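Putative mRNA interferase YoeB (Agrobacterium tumefaciens, PDB 6N90) is probably the toxin of a type II toxin-antitoxin pair, an endonuclease of the YoeB family that cleaves mRNA. Local coordinates at residues E14-Q17 with R18-A21. Sequence-based numbering, arbitrary orientation.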
ATOM      1  N   GLU A  14       0.145   7.224   6.580  1.00 17.02           N
ATOM      2  CA  GLU A  14      -0.797   7.202   7.686  1.00 19.68           C
ATOM      3  C   GLU A  14      -0.861   8.606   8.285  1.00 19.76           C
ATOM      4  O   GLU A  14      -1.942   9.110   8.591  1.00 18.69           O
ATOM      5  CB  GLU A  14      -0.361   6.191   8.746  1.00 22.28           C
ATOM      6  CG  GLU A  14      -0.820   4.768   8.473  1.00 26.88           C
ATOM      7  CD  GLU A  14      -1.599   4.174   9.631  1.00 32.44           C
ATOM      8  OE1 GLU A  14      -2.210   4.949  10.398  1.00 36.94           O
ATOM      9  OE2 GLU A  14      -1.600   2.934   9.774  1.00 39.27           O
ATOM     10  N   PHE A  15       0.302   9.234   8.448  1.00 19.11           N
ATOM     11  CA  PHE A  15       0.369  10.590   8.986  1.00 19.55           C
ATOM     12  C   PHE A  15      -0.524  11.522   8.179  1.00 19.50           C
ATOM     13  O   PHE A  15      -1.277  12.331   8.746  1.00 19.81           O
ATOM     14  CB  PHE A  15       1.813  11.100   8.980  1.00 19.33           C
ATOM     15  CG  PHE A  15       1.932  12.560   9.304  1.00 18.35           C
ATOM     16  CD1 PHE A  15       1.998  12.977  10.619  1.00 20.05           C
ATOM     17  CD2 PHE A  15       1.981  13.515   8.293  1.00 19.30           C
ATOM     18  CE1 PHE A  15       2.119  14.351  10.936  1.00 18.97           C
ATOM     19  CE2 PHE A  15       2.101  14.885   8.604  1.00 20.65           C
ATOM     20  CZ  PHE A  15       2.172  15.292   9.932  1.00 21.29           C
ATOM     21  N   TRP A  16      -0.491  11.376   6.849  1.00 16.36           N
ATOM     22  CA  TRP A  16      -1.320  12.237   6.033  1.00 16.48           C
ATOM     23  C   TRP A  16      -2.806  11.929   6.270  1.00 16.30           C
ATOM     24  O   TRP A  16      -3.640  12.848   6.323  1.00 16.72           O
ATOM     25  CB  TRP A  16      -0.962  12.106   4.553  1.00 16.68           C
ATOM     26  CG  TRP A  16       0.394  12.735   4.198  1.00 16.65           C
ATOM     27  CD1 TRP A  16       1.428  12.131   3.558  1.00 16.23           C
ATOM     28  CD2 TRP A  16       0.810  14.083   4.454  1.00 17.47           C
ATOM     29  NE1 TRP A  16       2.474  13.014   3.404  1.00 19.35           N
ATOM     30  CE2 TRP A  16       2.122  14.219   3.948  1.00 20.02           C
ATOM     31  CE3 TRP A  16       0.209  15.186   5.067  1.00 19.21           C
ATOM     32  CZ2 TRP A  16       2.840  15.417   4.036  1.00 21.39           C
ATOM     33  CZ3 TRP A  16       0.923  16.369   5.159  1.00 21.77           C
ATOM     34  CH2 TRP A  16       2.227  16.476   4.634  1.00 19.90           C
ATOM     35  N   GLN A  17      -3.122  10.642   6.437  1.00 16.50           N
ATOM     36  CA  GLN A  17      -4.494  10.222   6.729  1.00 16.66           C
ATOM     37  C   GLN A  17      -4.991  10.898   8.004  1.00 19.38           C
ATOM     38  O   GLN A  17      -6.166  11.226   8.104  1.00 20.40           O
ATOM     39  CB  GLN A  17      -4.599   8.705   6.875  1.00 17.49           C
ATOM     40  CG  GLN A  17      -4.312   7.971   5.578  1.00 17.93           C
ATOM     41  CD  GLN A  17      -4.795   6.537   5.613  1.00 20.32           C
ATOM     42  OE1 GLN A  17      -5.642   6.164   6.436  1.00 22.94           O
ATOM     43  NE2 GLN A  17      -4.316   5.749   4.695  1.00 23.15           N
ATOM     44  N   ARG A  18      -4.079  11.086   8.959  1.00 19.03           N
ATOM     45  CA  ARG A  18      -4.425  11.657  10.266  1.00 22.26           C
ATOM     46  C   ARG A  18      -4.474  13.182  10.270  1.00 25.65           C
ATOM     47  O   ARG A  18      -5.049  13.767  11.185  1.00 29.26           O
ATOM     48  CB  ARG A  18      -3.430  11.212  11.344  1.00 26.96           C
ATOM     49  CG  ARG A  18      -3.569   9.796  11.799  1.00 30.97           C
ATOM     50  CD  ARG A  18      -2.380   9.419  12.643  1.00 35.00           C
ATOM     51  NE  ARG A  18      -2.542   8.118  13.277  1.00 40.65           N
ATOM     52  CZ  ARG A  18      -1.572   7.480  13.916  1.00 45.25           C
ATOM     53  NH1 ARG A  18      -0.365   8.020  13.992  1.00 53.96           N
ATOM     54  NH2 ARG A  18      -1.806   6.297  14.471  1.00 48.78           N
ATOM     55  N   THR A  19      -3.865  13.825   9.274  1.00 22.76           N
ATOM     56  CA  THR A  19      -3.701  15.286   9.340  1.00 21.86           C
ATOM     57  C   THR A  19      -4.139  16.068   8.107  1.00 23.98           C
ATOM     58  O   THR A  19      -4.538  17.217   8.231  1.00 23.40           O
ATOM     59  CB  THR A  19      -2.236  15.670   9.616  1.00 19.19           C
ATOM     60  OG1 THR A  19      -1.426  15.280   8.491  1.00 17.70           O
ATOM     61  CG2 THR A  19      -1.727  14.996  10.897  1.00 19.62           C
ATOM     62  N   ASP A  20      -4.023  15.492   6.913  1.00 25.91           N
ATOM     63  CA  ASP A  20      -4.470  16.199   5.708  1.00 26.06           C
ATOM     64  C   ASP A  20      -4.907  15.257   4.581  1.00 20.27           C
ATOM     65  O   ASP A  20      -4.088  14.785   3.785  1.00 20.51           O
ATOM     66  CB  ASP A  20      -3.377  17.134   5.194  1.00 29.01           C
ATOM     67  CG  ASP A  20      -3.929  18.225   4.294  1.00 34.60           C
ATOM     68  OD1 ASP A  20      -5.142  18.170   3.978  1.00 36.87           O
ATOM     69  OD2 ASP A  20      -3.163  19.130   3.904  1.00 39.31           O
ATOM     70  N   ALA A  21      -6.210  15.013   4.489  1.00 23.51           N
ATOM     71  CA  ALA A  21      -6.734  14.068   3.509  1.00 25.16           C
ATOM     72  C   ALA A  21      -6.501  14.519   2.066  1.00 27.68           C
ATOM     73  O   ALA A  21      -6.524  13.699   1.142  1.00 24.99           O
ATOM     74  CB  ALA A  21      -8.215  13.824   3.751  1.00 29.55           C
TER
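Thr19 lies against Phe15 one turn further along helix 7-19, and the last backbone bonds of that helix form around the pair. Arg18 N still makes the regular bond to Glu14 O, at 2.9 Å, with a weak second one to Phe15 O. Beyond it Trp16 O is shared by two donors, Thr19 N at 3.1 Å in a 3-10-like bond and Asp20 N at 2.7 Å in a regular alpha-helical one. Asp20 then leaves helical geometry.

The Thr19 hydroxyl donates to Phe15 O at 3.0 Å, 40° out of the carbonyl plane. A chi1 of 66° turns OG1 back toward the preceding turn. Both branches of this side chain also meet the Phe15 ring over one face: OG1 lies toward its rim, 3.6 Å from CE2, while CG2 makes a CH-pi contact 4.1 Å from the ring centroid.

The Trp16 indole is buried. Its CE3 corner meets Asp20 CB at 4.1 Å, NE1 bonds Cys84 O, and Met23, Val24 and Ile27 of helix 21-36 pack on it.

Charge plays a looser part. Glu14 OE1 sits over one face of the Arg18 guanidinium, 4.3 Å from NE and well out of the guanidinium plane, so the two meet as opposite charges and not as a salt bridge. Glu14 does form a salt bridge with Arg32 of the second subunit, whereas the Gln17 amide hydrogen-bonds Tyr13 OH through NE2 and Asn28 ND2 through OE1, both of the second subunit.

Asp20 caps the next helix, weakly, through OD1 to Arg22 N. The arrangement is a helix C-terminus running straight into an N-cap, the tight turn that joins the two N-terminal helices of this YoeB-like fold and folds helix 21-36 back against helix 7-19.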